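Local coordinates for amino acid adenylation domain-containing protein (Bacillus stratosphericus LAMA 585, PDB 6ULY) that probably selects an alpha-keto acid and activates it as an acyl adenylate, the first step of its incorporation by a nonribosomal depsipeptide synthetase module, at residues P124-D130 against R149-P155; V56-R61 against A87-F93; G68-Q74 against F93-S99; F75-H79 against I242-T246; P102-E106 against E135-L139. All coordinates share one frame; numbering follows the deposited sequence.

Contact 1 of 5, residues P124-D130 against R149-P155; sequences PLILTDD and RVAAVEP
With chi1 at 168° the branch of Leu125 lies anti to its own backbone N, and this swings CD1 over the chain of the neighbouring strand, where it rests 3.4 Å from Arg149 O and reaches the methyl of Ala151. Val150 takes a similar first torsion, -164°, which sends CG1 against Thr128 CG2; at 3.4 Å these two methyls are pressed closer than carbon atoms usually come. Strands 125-128 and 150-152 run parallel, and the ladder alternates: Ile126 N gives a nearly straight bond to Arg149 O (2.9 Å), Ala151 N returns one to Ile126 O, Thr128 N donates to Ala151 O, and Val153 N to Thr128 O. Water 1 continues the link beyond the first rung, donating to Pro124 O and accepting from Arg149 N.

Leu127 and Val153 cross at about a right angle, CG to CG2 3.7 Å, on the side covered by helix 78-91; Ile126, Thr128 and Val150 face helix 130-137. Alanine suits position 151 because its small methyl lets Leu125 CD1 and Leu127 CD1 close over it.

Past the strands the contact turns acidic. Asp130 N donates to Glu154 OE1 (3.3 Å) from above the carboxylate plane, while Asp130 OD2 stands 3.5 Å from Glu154 OE1. Asp129 OD1, buried without a polar partner, lies near Glu154 OE2; its OD2 is held by the backbone N atoms of Ser76 and Ser77. Flanked by two carboxylates, Glu154, or else exposed Asp130, probably has a raised proton affinity, whereas the bonds to OD2 should favour a charged Asp129.

Contact 2 of 5, residues V56-R61 against A87-F93; sequences VLTGLR and ACVLGGF
Leu57 is the main bump of segment 56-61. Its CD1 methyl drops into a hollow floored by Gly91 CA at 3.6 Å and walled by Phe93 CE2 at 3.5 Å, while CD2 leans on Leu90 CB. The first torsion, 174°, lays the leucine branch beside its carbonyl carbon and sends it across to the other helix. Glycine suits position 91 because a side chain there would occupy the space that CD1 and the Phe93 ring now fill.

One turn away the relief is reversed: the small methyl of Ala87 is the bump, set against Val56 CG1 (3.5 Å) and Leu60 CD1 (4.0 Å). Alanine lets the backbones come close, the axes of the two short segments approaching to 9.1 Å at 64°. The same Leu60 CD1 reaches on to Cys88 SG. These are the last turns of helices 46-62 and 78-91, which pack together on one side of the parallel part of a sheet, Cys88 and Phe93 both touching Val71 of strand 70-74. Helix 78-91 closes in a Schellman motif at Gly92, whose positive phi suits glycine, and the turn carries Phe93 back toward Leu60, its CE2 lying 3.9 Å from Leu60 CB.

Arg61 runs past the end of the Phe93 ring, its CG at the ring edge, 4.0 Å from CZ, and its guanidinium almost perpendicular to the ring. Water 2 accepts from Arg61 NH2; NH1 turns to Asp162 and Ala164 instead.

Contact 3 of 5, residues G68-Q74 against F93-S99; sequences GDPVFFQ and FVPTLVS
Phe73 and Pro95 make the dense part of this contact. The two side chains lie side by side, and Pro95 CB sits over one face of the Phe73 ring, 3.8 Å from its centroid, in a CH-pi contact; Leu97 CD2 touches the same phenyl at CD2. A compact, stiff proline suits a ring face, and helix 78-91 covers the pair through Ala84 and Cys88. Across the sheet Phe72 meets Val98, CE2 to CG1 3.6 Å, under helix 109-120.

Between the two layers the parallel backbones are stitched by Val94 N to Asp69 O (2.9 Å), Val71 N to Val94 O, Thr96 N to Val71 O (2.7 Å) and Phe73 N to Thr96 O. Thr96 OG1 adds a weak bond to Val71 O.

Both ends are looser. Gly68 and Asp69 lie at the more open start. At the far end, where Ser99 is open to solvent, the strands diverge and Gln74 spans the gap: bent at chi2 (-72°), it brings NE2 to Ser99 O at 3.1 Å, above that carbonyl plane, and to Phe73 O on a lone pair. Its OE1 binds Tyr104 OH. Strand 70-74, helix 78-91 and strand 94-97 form a classic beta-alpha-beta crossover within the AMP-binding domain of the ANL superfamily.

Contact 4 of 5, residues F75-H79 against I242-T246; sequences FSSNH and IRART. With SO4 (sulfate ion), chain D.
Direct hydrogen bonds between Asn78 and segment 242-246 are two, both weak. Asn78 ND2 donates to Ala244 O at 3.0 Å, and Arg243 NH2 donates to Asn78 OD1 at 3.3 Å. An asparagine suits this place because its amide offers a donor and an acceptor at once; its plane stands 83° from the Arg243 guanidinium. Bends at chi2 and chi3 (-66° and -42°) fold the arginine back beside Asn78, and NH2 is also bonded to Met219 O.

A bound sulfate ion, probably from the crystallisation liquor, adds further links through five hydrogen bonds. Ser77 OG donates to sulfate O1 and Asn78 N to O2. His79 N reaches sulfate O3 at 2.8 Å. Arg245 closes the ring, NE to sulfate O2 and NH2 to sulfate O1, each 3.0 Å. Ser77 is the N-cap of helix 78-91 and its hydroxyl also caps Ala80 N.

Without a hydrogen bond, Ser76 O lies 3.1 Å above one face of the Arg245 guanidinium, towards its rim, and Ser77 CA rests over the same face, so the flat group is backed while its edge is turned to the sulfate.

Amides at the start of a helix, a serine hydroxyl and an arginine together make a site suited to a tetrahedral anion. Helix dipole and arginine charge would both favour the sulfate, which in this crystal bridges two segments whose direct bonds are weak.

Contact 5 of 5, residues P102-E106 against E135-L139; sequences PTYRE and EVQGL
The ring of Tyr104 lies against the last turn of helix 130-137, with the backbone of Val136 over one face: Val136 N stands 4.3 Å above the ring plane, offset toward the rim. Leu139 CD2 meets the ring at its edge, in plane, 3.7 Å from Tyr104 CD1. Glu135 CB approaches Tyr104 CD2 obliquely at 3.7 Å, and the Glu135 carboxylate is turned 86° from the ring. Val136 points the same way as the tyrosine and lies alongside it, its CG2 methyl 3.9 Å from Tyr104 CE1 in an off-centre CH-pi contact.

Tyrosine suits this place because it is apolar along its flanks and polar at its end. Chi1 of -62° sets its CG opposite the carbonyl carbon and aims the ring across the helix, past Val136, until the hydroxyl arrives at Gln74 OE1 and Ala101 N, both outside these segments. Nearer the backbone, Tyr104 CB touches Glu135 O at 3.4 Å.

Segment 102-106 belongs to the connection between strand 94-97 and helix 109-120, and Tyr104 pins that loop to the helix lying on the same face of the sheet as Ile126, Thr128 and Val150, all of which touch Val136. An ST turn shapes the loop just here, Arg105 N donating to Thr103 OG1 at 3.2 Å.

Arg105 bends at chi2 and comes back towards the helix from the solvent side. Its NH1 is 3.7 Å from Glu135 CG and 4.1 Å from Glu135 OE2, a distance beyond a salt bridge, although the opposite charges should still attract weakly.

Overall arrangement
Contacts 1 and 3 lie in one mixed sheet, where strands 150-152, 125-128, 70-74 and 94-97 run parallel in that order; their centres are about 11 Å apart. Contact 2 covers one side of this sheet with helices 46-62 and 78-91, while contact 5 lies on the other with helix 130-137, the two centres about 25 Å apart. Along the chain, contact 2 closes before contact 1 opens, and contacts 1 and 5 are nested within the long loop closed by contact 4. Contacts 1, 2, 3 and 5 thus build and cover one sheet, and contact 4 ties it, through the start of helix 78-91, to strand 240-243 of a second, nine-stranded sheet within the adenylation domain that binds the keto acyl adenylate.

Contact 1 of 5, residues P124-D130 against R149-P155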
# COMPACT_ATOMS: atom_id res chain seq x y z
N PRO A 124 4.42 14.16 19.32
CA PRO A 124 4.37 15.62 19.41
C PRO A 124 3.14 16.10 20.16
O PRO A 124 2.11 15.42 20.23
CB PRO A 124 4.33 16.06 17.95
CG PRO A 124 3.65 14.92 17.24
CD PRO A 124 4.07 13.67 17.97
N LEU A 125 3.25 17.30 20.71
CA LEU A 125 2.10 17.95 21.31
C LEU A 125 0.98 18.03 20.30
O LEU A 125 1.19 18.45 19.16
CB LEU A 125 2.47 19.35 21.81
CG LEU A 125 1.30 20.25 22.22
CD1 LEU A 125 0.63 19.72 23.47
CD2 LEU A 125 1.78 21.68 22.43
N ILE A 126 -0.22 17.63 20.71
CA ILE A 126 -1.40 17.79 19.88
C ILE A 126 -2.07 19.11 20.24
O ILE A 126 -2.34 19.38 21.42
CB ILE A 126 -2.37 16.61 20.06
CG1 ILE A 126 -1.67 15.28 19.71
CG2 ILE A 126 -3.61 16.81 19.19
CD1 ILE A 126 -2.51 14.05 19.98
N LEU A 127 -2.31 19.93 19.23
CA LEU A 127 -2.92 21.24 19.37
C LEU A 127 -4.30 21.18 18.73
O LEU A 127 -4.44 20.70 17.60
CB LEU A 127 -2.06 22.30 18.70
CG LEU A 127 -1.98 23.70 19.31
CD1 LEU A 127 -1.57 23.63 20.77
CD2 LEU A 127 -1.00 24.53 18.51
N THR A 128 -5.31 21.67 19.45
CA THR A 128 -6.69 21.46 19.04
C THR A 128 -7.56 22.60 19.56
O THR A 128 -7.06 23.62 20.04
CB THR A 128 -7.19 20.10 19.54
OG1 THR A 128 -8.61 20.00 19.35
CG2 THR A 128 -6.87 19.92 21.02
N ASP A 129 -8.87 22.42 19.45
CA ASP A 129 -9.89 23.36 19.88
C ASP A 129 -10.44 22.99 21.25
O ASP A 129 -10.31 21.85 21.71
CB ASP A 129 -11.05 23.38 18.89
CG ASP A 129 -10.66 23.94 17.57
OD1 ASP A 129 -9.85 24.89 17.55
OD2 ASP A 129 -11.16 23.44 16.54
N ASP A 130 -11.10 23.96 21.88
CA ASP A 130 -11.87 23.65 23.08
C ASP A 130 -13.00 22.68 22.77
O ASP A 130 -13.33 21.81 23.59
CB ASP A 130 -12.41 24.93 23.70
CG ASP A 130 -11.36 25.71 24.48
OD1 ASP A 130 -10.57 25.08 25.21
OD2 ASP A 130 -11.33 26.95 24.35
N ARG A 149 -0.09 14.34 24.91
CA ARG A 149 -0.12 15.70 25.43
C ARG A 149 -1.00 16.55 24.53
O ARG A 149 -0.79 16.58 23.31
CB ARG A 149 1.29 16.30 25.50
CG ARG A 149 2.16 15.73 26.61
CD ARG A 149 3.60 16.17 26.46
NE ARG A 149 4.47 15.62 27.50
CZ ARG A 149 5.80 15.73 27.51
NH1 ARG A 149 6.42 16.37 26.53
NH2 ARG A 149 6.50 15.20 28.50
N VAL A 150 -1.99 17.22 25.12
CA VAL A 150 -2.96 18.01 24.37
C VAL A 150 -3.04 19.40 24.98
O VAL A 150 -2.80 19.59 26.18
CB VAL A 150 -4.35 17.34 24.37
CG1 VAL A 150 -5.23 17.95 23.29
CG2 VAL A 150 -4.22 15.83 24.17
N ALA A 151 -3.38 20.38 24.14
CA ALA A 151 -3.54 21.75 24.59
C ALA A 151 -4.44 22.48 23.61
O ALA A 151 -4.30 22.31 22.39
CB ALA A 151 -2.18 22.46 24.71
N ALA A 152 -5.36 23.28 24.14
CA ALA A 152 -6.28 24.05 23.31
C ALA A 152 -5.67 25.40 22.97
O ALA A 152 -4.85 25.95 23.71
CB ALA A 152 -7.61 24.25 24.03
N VAL A 153 -6.10 25.94 21.83
CA VAL A 153 -5.55 27.20 21.33
C VAL A 153 -6.26 28.41 21.94
O VAL A 153 -5.61 29.39 22.31
CB VAL A 153 -5.64 27.22 19.79
CG1 VAL A 153 -5.50 28.63 19.25
CG2 VAL A 153 -4.57 26.31 19.19
N GLU A 154 -7.59 28.37 22.04
CA GLU A 154 -8.33 29.52 22.57
C GLU A 154 -7.79 30.01 23.90
O GLU A 154 -7.55 31.23 24.03
CB GLU A 154 -9.82 29.17 22.69
CG GLU A 154 -10.54 28.99 21.35
CD GLU A 154 -10.48 27.56 20.84
OE1 GLU A 154 -9.61 26.80 21.29
OE2 GLU A 154 -11.32 27.20 19.98
N PRO A 155 -7.54 29.16 24.90
CA PRO A 155 -6.90 29.65 26.13
C PRO A 155 -5.62 30.44 25.88
O PRO A 155 -5.33 31.38 26.64
CB PRO A 155 -6.61 28.36 26.90
CG PRO A 155 -7.60 27.37 26.39
CD PRO A 155 -7.81 27.72 24.94
O HOH W 1 1.35 14.00 22.34

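Contact 2 of 5, residues V56-R61 against A87-F93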
# COMPACT_ATOMS: atom_id res chain seq x y z
N VAL A 56 -0.54 32.97 20.94
CA VAL A 56 -0.46 31.51 20.95
C VAL A 56 0.98 31.05 21.10
O VAL A 56 1.26 30.05 21.76
CB VAL A 56 -1.11 30.93 19.68
CG1 VAL A 56 -0.91 29.42 19.62
CG2 VAL A 56 -2.59 31.27 19.64
N LEU A 57 1.92 31.79 20.50
CA LEU A 57 3.33 31.42 20.61
C LEU A 57 3.80 31.42 22.06
O LEU A 57 4.64 30.60 22.45
CB LEU A 57 4.19 32.36 19.77
CG LEU A 57 5.71 32.18 19.89
CD1 LEU A 57 6.14 30.79 19.42
CD2 LEU A 57 6.42 33.26 19.09
N THR A 58 3.28 32.34 22.87
CA THR A 58 3.65 32.37 24.28
C THR A 58 3.29 31.06 24.96
O THR A 58 4.09 30.51 25.73
CB THR A 58 2.97 33.54 24.99
OG1 THR A 58 3.44 34.78 24.45
CG2 THR A 58 3.25 33.49 26.49
N GLY A 59 2.09 30.55 24.70
CA GLY A 59 1.67 29.32 25.33
C GLY A 59 2.45 28.11 24.84
O GLY A 59 2.81 27.24 25.63
N LEU A 60 2.72 28.05 23.54
CA LEU A 60 3.47 26.93 23.00
C LEU A 60 4.87 26.86 23.60
O LEU A 60 5.34 25.78 23.98
CB LEU A 60 3.55 27.03 21.47
CG LEU A 60 2.22 26.95 20.73
CD1 LEU A 60 2.42 27.08 19.23
CD2 LEU A 60 1.47 25.67 21.06
N ARG A 61 5.55 28.01 23.72
CA ARG A 61 6.86 28.02 24.35
C ARG A 61 6.75 27.70 25.84
O ARG A 61 7.68 27.12 26.41
CB ARG A 61 7.54 29.37 24.12
CG ARG A 61 8.16 29.49 22.74
CD ARG A 61 8.70 30.88 22.45
NE ARG A 61 9.47 30.90 21.21
CZ ARG A 61 9.74 32.00 20.51
NH1 ARG A 61 9.30 33.18 20.92
NH2 ARG A 61 10.45 31.91 19.40
N ALA A 87 1.42 30.87 14.69
CA ALA A 87 2.22 30.76 15.90
C ALA A 87 3.40 29.81 15.68
O ALA A 87 4.54 30.11 16.05
CB ALA A 87 1.35 30.28 17.06
N CYS A 88 3.14 28.66 15.05
CA CYS A 88 4.21 27.71 14.76
C CYS A 88 5.23 28.30 13.79
O CYS A 88 6.44 28.15 13.98
CB CYS A 88 3.61 26.42 14.19
SG CYS A 88 2.66 25.44 15.37
N VAL A 89 4.75 28.96 12.74
CA VAL A 89 5.66 29.67 11.83
C VAL A 89 6.55 30.63 12.60
O VAL A 89 7.76 30.72 12.35
CB VAL A 89 4.85 30.39 10.74
CG1 VAL A 89 5.75 31.37 9.98
CG2 VAL A 89 4.22 29.38 9.80
N LEU A 90 5.97 31.38 13.55
CA LEU A 90 6.77 32.35 14.30
C LEU A 90 7.79 31.64 15.18
O LEU A 90 8.94 32.10 15.30
CB LEU A 90 5.86 33.24 15.16
CG LEU A 90 4.97 34.23 14.41
CD1 LEU A 90 4.12 35.02 15.40
CD2 LEU A 90 5.79 35.16 13.54
N GLY A 91 7.41 30.54 15.80
CA GLY A 91 8.30 29.84 16.69
C GLY A 91 9.28 28.89 16.03
O GLY A 91 10.10 28.29 16.72
N GLY A 92 9.22 28.75 14.71
CA GLY A 92 10.02 27.73 14.05
C GLY A 92 9.50 26.33 14.28
O GLY A 92 10.21 25.36 13.99
N PHE A 93 8.29 26.20 14.81
CA PHE A 93 7.67 24.90 14.99
C PHE A 93 7.09 24.45 13.66
O PHE A 93 6.73 25.27 12.80
CB PHE A 93 6.58 24.98 16.05
CG PHE A 93 6.98 25.76 17.27
CD1 PHE A 93 8.25 25.62 17.82
CD2 PHE A 93 6.10 26.65 17.87
CE1 PHE A 93 8.62 26.34 18.94
CE2 PHE A 93 6.47 27.38 18.98
CZ PHE A 93 7.73 27.22 19.52
O HOH W 2 11.17 29.11 18.75

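Contact 3 of 5, residues G68-Q74 against F93-S99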
# COMPACT_ATOMS: atom_id res chain seq x y z
N GLY A 68 11.90 23.70 15.42
CA GLY A 68 12.09 22.41 14.79
C GLY A 68 11.16 21.33 15.30
O GLY A 68 10.96 20.33 14.59
N ASP A 69 10.61 21.49 16.49
CA ASP A 69 9.68 20.50 17.02
C ASP A 69 8.44 20.43 16.15
O ASP A 69 7.96 21.46 15.66
CB ASP A 69 9.28 20.84 18.46
CG ASP A 69 10.41 20.66 19.45
OD1 ASP A 69 11.47 20.14 19.04
OD2 ASP A 69 10.24 21.03 20.62
N PRO A 70 7.90 19.24 15.91
CA PRO A 70 6.60 19.14 15.23
C PRO A 70 5.45 19.40 16.20
O PRO A 70 5.56 19.23 17.42
CB PRO A 70 6.58 17.69 14.73
CG PRO A 70 7.44 16.96 15.68
CD PRO A 70 8.52 17.91 16.10
N VAL A 71 4.33 19.82 15.62
CA VAL A 71 3.11 20.09 16.36
C VAL A 71 1.95 19.46 15.60
O VAL A 71 1.78 19.72 14.40
CB VAL A 71 2.87 21.59 16.56
CG1 VAL A 71 1.60 21.82 17.37
CG2 VAL A 71 4.06 22.24 17.23
N PHE A 72 1.16 18.65 16.29
CA PHE A 72 0.11 17.85 15.66
C PHE A 72 -1.20 18.62 15.73
O PHE A 72 -1.77 18.78 16.81
CB PHE A 72 0.00 16.50 16.36
CG PHE A 72 -0.58 15.42 15.50
CD1 PHE A 72 0.25 14.57 14.78
CD2 PHE A 72 -1.95 15.24 15.40
CE1 PHE A 72 -0.28 13.57 13.99
CE2 PHE A 72 -2.48 14.24 14.61
CZ PHE A 72 -1.64 13.40 13.91
N PHE A 73 -1.68 19.08 14.58
CA PHE A 73 -2.91 19.87 14.53
C PHE A 73 -4.14 18.97 14.47
O PHE A 73 -4.21 18.05 13.66
CB PHE A 73 -2.89 20.80 13.31
CG PHE A 73 -2.05 22.04 13.48
CD1 PHE A 73 -1.03 22.08 14.42
CD2 PHE A 73 -2.29 23.17 12.72
CE1 PHE A 73 -0.26 23.21 14.57
CE2 PHE A 73 -1.53 24.30 12.87
CZ PHE A 73 -0.52 24.33 13.80
N GLN A 74 -5.11 19.27 15.33
CA GLN A 74 -6.40 18.56 15.38
C GLN A 74 -7.46 19.62 15.66
O GLN A 74 -7.83 19.85 16.82
CB GLN A 74 -6.40 17.45 16.42
CG GLN A 74 -5.63 16.21 16.00
CD GLN A 74 -6.35 15.42 14.93
OE1 GLN A 74 -7.11 14.50 15.23
NE2 GLN A 74 -6.14 15.79 13.67
N PHE A 93 8.29 26.20 14.81
CA PHE A 93 7.67 24.90 14.99
C PHE A 93 7.09 24.45 13.66
O PHE A 93 6.73 25.27 12.80
CB PHE A 93 6.58 24.98 16.05
CG PHE A 93 6.98 25.76 17.27
CD1 PHE A 93 8.25 25.62 17.82
CD2 PHE A 93 6.10 26.65 17.87
CE1 PHE A 93 8.62 26.34 18.94
CE2 PHE A 93 6.47 27.38 18.98
CZ PHE A 93 7.73 27.22 19.52
N VAL A 94 7.00 23.13 13.49
CA VAL A 94 6.55 22.53 12.23
C VAL A 94 5.15 21.96 12.42
O VAL A 94 4.99 20.89 13.02
CB VAL A 94 7.52 21.44 11.76
CG1 VAL A 94 7.16 20.99 10.37
CG2 VAL A 94 8.95 21.93 11.80
N PRO A 95 4.11 22.62 11.91
CA PRO A 95 2.77 22.05 12.02
C PRO A 95 2.64 20.77 11.21
O PRO A 95 3.22 20.63 10.14
CB PRO A 95 1.86 23.15 11.45
CG PRO A 95 2.67 24.38 11.49
CD PRO A 95 4.08 23.94 11.27
N THR A 96 1.83 19.86 11.72
CA THR A 96 1.43 18.65 11.01
C THR A 96 -0.04 18.80 10.65
O THR A 96 -0.92 18.63 11.49
CB THR A 96 1.67 17.41 11.87
OG1 THR A 96 3.03 17.42 12.33
CG2 THR A 96 1.41 16.16 11.06
N LEU A 97 -0.30 19.14 9.39
CA LEU A 97 -1.65 19.40 8.92
C LEU A 97 -2.34 18.07 8.63
O LEU A 97 -1.98 17.36 7.68
CB LEU A 97 -1.62 20.28 7.67
CG LEU A 97 -0.75 21.54 7.77
CD1 LEU A 97 -0.93 22.40 6.54
CD2 LEU A 97 -1.08 22.33 9.03
N VAL A 98 -3.33 17.72 9.45
CA VAL A 98 -4.14 16.53 9.24
C VAL A 98 -5.52 16.78 9.84
O VAL A 98 -5.65 17.32 10.94
CB VAL A 98 -3.48 15.27 9.85
CG1 VAL A 98 -3.23 15.46 11.34
CG2 VAL A 98 -4.34 14.04 9.60
N SER A 99 -6.55 16.38 9.09
CA SER A 99 -7.91 16.60 9.55
C SER A 99 -8.17 15.84 10.84
O SER A 99 -7.55 14.81 11.12
CB SER A 99 -8.91 16.16 8.48
OG SER A 99 -8.73 14.78 8.17

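Contact 4 of 5, residues F75-H79 against I242-T246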
# COMPACT_ATOMS: atom_id res chain seq x y z
N PHE A 75 -7.95 20.26 14.60
CA PHE A 75 -8.80 21.44 14.72
C PHE A 75 -10.14 21.22 14.04
O PHE A 75 -10.22 20.54 13.01
CB PHE A 75 -8.12 22.67 14.12
CG PHE A 75 -6.99 23.20 14.94
CD1 PHE A 75 -7.23 23.93 16.10
CD2 PHE A 75 -5.68 22.95 14.58
CE1 PHE A 75 -6.19 24.40 16.86
CE2 PHE A 75 -4.63 23.42 15.34
CZ PHE A 75 -4.88 24.15 16.48
N SER A 76 -11.18 21.80 14.64
CA SER A 76 -12.45 22.02 13.97
C SER A 76 -12.69 23.49 13.63
O SER A 76 -13.52 23.78 12.77
CB SER A 76 -13.61 21.53 14.86
OG SER A 76 -13.63 22.21 16.10
N SER A 77 -11.97 24.40 14.28
CA SER A 77 -12.14 25.83 14.07
C SER A 77 -11.08 26.36 13.12
O SER A 77 -9.88 26.20 13.38
CB SER A 77 -12.08 26.58 15.40
OG SER A 77 -11.76 27.95 15.18
N ASN A 78 -11.51 27.00 12.04
CA ASN A 78 -10.58 27.67 11.15
C ASN A 78 -9.80 28.76 11.88
O ASN A 78 -8.59 28.89 11.69
CB ASN A 78 -11.33 28.27 9.95
CG ASN A 78 -11.83 27.22 8.99
OD1 ASN A 78 -11.16 26.20 8.77
ND2 ASN A 78 -13.00 27.45 8.41
N HIS A 79 -10.49 29.54 12.71
CA HIS A 79 -9.82 30.62 13.43
C HIS A 79 -8.67 30.09 14.28
O HIS A 79 -7.55 30.61 14.22
CB HIS A 79 -10.84 31.36 14.31
CG HIS A 79 -10.23 32.39 15.21
ND1 HIS A 79 -10.05 33.70 14.82
CD2 HIS A 79 -9.75 32.30 16.47
CE1 HIS A 79 -9.49 34.38 15.81
NE2 HIS A 79 -9.30 33.55 16.83
N ILE A 242 -12.00 34.83 3.02
CA ILE A 242 -13.10 34.41 3.89
C ILE A 242 -13.03 32.90 4.03
O ILE A 242 -12.98 32.17 3.04
CB ILE A 242 -14.46 34.86 3.32
CG1 ILE A 242 -14.58 36.38 3.39
CG2 ILE A 242 -15.60 34.20 4.08
CD1 ILE A 242 -14.37 37.07 2.06
N ARG A 243 -13.05 32.43 5.28
CA ARG A 243 -12.98 31.01 5.60
C ARG A 243 -14.34 30.55 6.10
O ARG A 243 -14.94 31.19 6.98
CB ARG A 243 -11.90 30.75 6.65
CG ARG A 243 -10.47 30.74 6.11
CD ARG A 243 -10.22 29.58 5.14
NE ARG A 243 -10.81 28.33 5.60
CZ ARG A 243 -10.69 27.16 4.98
NH1 ARG A 243 -9.97 27.06 3.87
NH2 ARG A 243 -11.28 26.08 5.49
N ALA A 244 -14.83 29.45 5.54
CA ALA A 244 -16.03 28.78 6.01
C ALA A 244 -15.69 27.36 6.44
O ALA A 244 -14.67 26.79 6.03
CB ALA A 244 -17.12 28.75 4.92
N ARG A 245 -16.54 26.79 7.29
CA ARG A 245 -16.35 25.42 7.74
C ARG A 245 -16.80 24.45 6.66
O ARG A 245 -17.85 24.64 6.03
CB ARG A 245 -17.11 25.17 9.03
CG ARG A 245 -16.59 25.96 10.22
CD ARG A 245 -16.66 25.15 11.51
NE ARG A 245 -16.22 25.93 12.67
CZ ARG A 245 -16.13 25.44 13.90
NH1 ARG A 245 -16.43 24.17 14.15
NH2 ARG A 245 -15.73 26.23 14.90
N THR A 246 -15.99 23.42 6.44
CA THR A 246 -16.33 22.41 5.44
C THR A 246 -17.67 21.76 5.74
O THR A 246 -18.48 21.54 4.84
CB THR A 246 -15.23 21.35 5.39
OG1 THR A 246 -13.95 21.98 5.32
CG2 THR A 246 -15.42 20.43 4.17
S SO4 D . -14.25 29.18 13.01
O1 SO4 D . -14.01 28.64 14.33
O2 SO4 D . -14.32 28.13 12.03
O3 SO4 D . -13.19 30.08 12.67
O4 SO4 D . -15.49 29.90 12.99

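Contact 5 of 5, residues P102-E106 against E135-L139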
# COMPACT_ATOMS: atom_id res chain seq x y z
N PRO A 102 -13.35 11.68 12.37
CA PRO A 102 -14.82 11.79 12.51
C PRO A 102 -15.31 11.47 13.91
O PRO A 102 -16.33 12.01 14.33
CB PRO A 102 -15.34 10.78 11.47
CG PRO A 102 -14.21 9.83 11.25
CD PRO A 102 -12.96 10.64 11.41
N THR A 103 -14.60 10.60 14.63
CA THR A 103 -14.91 10.32 16.03
C THR A 103 -13.65 9.83 16.72
O THR A 103 -12.76 9.26 16.09
CB THR A 103 -16.03 9.28 16.17
OG1 THR A 103 -16.25 9.01 17.56
CG2 THR A 103 -15.67 7.98 15.45
N TYR A 104 -13.59 10.08 18.03
CA TYR A 104 -12.47 9.64 18.87
C TYR A 104 -12.90 8.62 19.91
O TYR A 104 -12.14 8.34 20.84
CB TYR A 104 -11.83 10.85 19.55
CG TYR A 104 -11.24 11.86 18.60
CD1 TYR A 104 -9.87 11.90 18.36
CD2 TYR A 104 -12.05 12.78 17.94
CE1 TYR A 104 -9.33 12.83 17.49
CE2 TYR A 104 -11.52 13.71 17.07
CZ TYR A 104 -10.16 13.73 16.85
OH TYR A 104 -9.62 14.66 15.98
N ARG A 105 -14.10 8.05 19.78
CA ARG A 105 -14.61 7.10 20.76
C ARG A 105 -14.23 5.66 20.46
O ARG A 105 -14.36 4.81 21.35
CB ARG A 105 -16.14 7.20 20.85
CG ARG A 105 -16.66 8.04 22.02
CD ARG A 105 -16.75 9.52 21.68
NE ARG A 105 -17.52 10.25 22.69
CZ ARG A 105 -17.84 11.54 22.59
NH1 ARG A 105 -17.47 12.25 21.53
NH2 ARG A 105 -18.54 12.12 23.56
N GLU A 106 -13.78 5.35 19.25
CA GLU A 106 -13.41 3.99 18.89
C GLU A 106 -12.20 4.01 17.96
O GLU A 106 -11.87 5.04 17.36
CB GLU A 106 -14.57 3.24 18.22
CG GLU A 106 -15.83 4.06 18.11
CD GLU A 106 -16.55 3.83 16.80
OE1 GLU A 106 -17.62 3.19 16.80
OE2 GLU A 106 -16.03 4.30 15.76
N GLU A 135 -12.55 15.18 23.29
CA GLU A 135 -12.45 14.03 22.40
C GLU A 135 -11.00 13.63 22.17
O GLU A 135 -10.62 12.46 22.34
CB GLU A 135 -13.13 14.35 21.06
CG GLU A 135 -14.62 14.64 21.18
CD GLU A 135 -15.20 15.28 19.93
OE1 GLU A 135 -15.53 16.48 19.98
OE2 GLU A 135 -15.30 14.58 18.89
N VAL A 136 -10.16 14.59 21.78
CA VAL A 136 -8.77 14.28 21.46
C VAL A 136 -8.06 13.67 22.66
O VAL A 136 -7.17 12.82 22.50
CB VAL A 136 -8.04 15.55 20.96
CG1 VAL A 136 -6.55 15.29 20.85
CG2 VAL A 136 -8.61 16.00 19.62
N GLN A 137 -8.41 14.09 23.87
CA GLN A 137 -7.79 13.51 25.06
C GLN A 137 -8.15 12.04 25.23
O GLN A 137 -7.40 11.31 25.88
CB GLN A 137 -8.20 14.30 26.31
CG GLN A 137 -7.43 15.60 26.49
CD GLN A 137 -7.96 16.45 27.64
OE1 GLN A 137 -9.13 16.34 28.03
NE2 GLN A 137 -7.10 17.30 28.19
N GLY A 138 -9.26 11.60 24.65
CA GLY A 138 -9.63 10.20 24.73
C GLY A 138 -8.65 9.27 24.05
O GLY A 138 -8.64 8.07 24.35
N LEU A 139 -7.82 9.79 23.15
CA LEU A 139 -6.83 8.96 22.48
C LEU A 139 -5.84 8.35 23.46
O LEU A 139 -5.19 7.35 23.13
CB LEU A 139 -6.08 9.79 21.43
CG LEU A 139 -6.95 10.35 20.31
CD1 LEU A 139 -6.16 11.33 19.45
CD2 LEU A 139 -7.51 9.22 19.46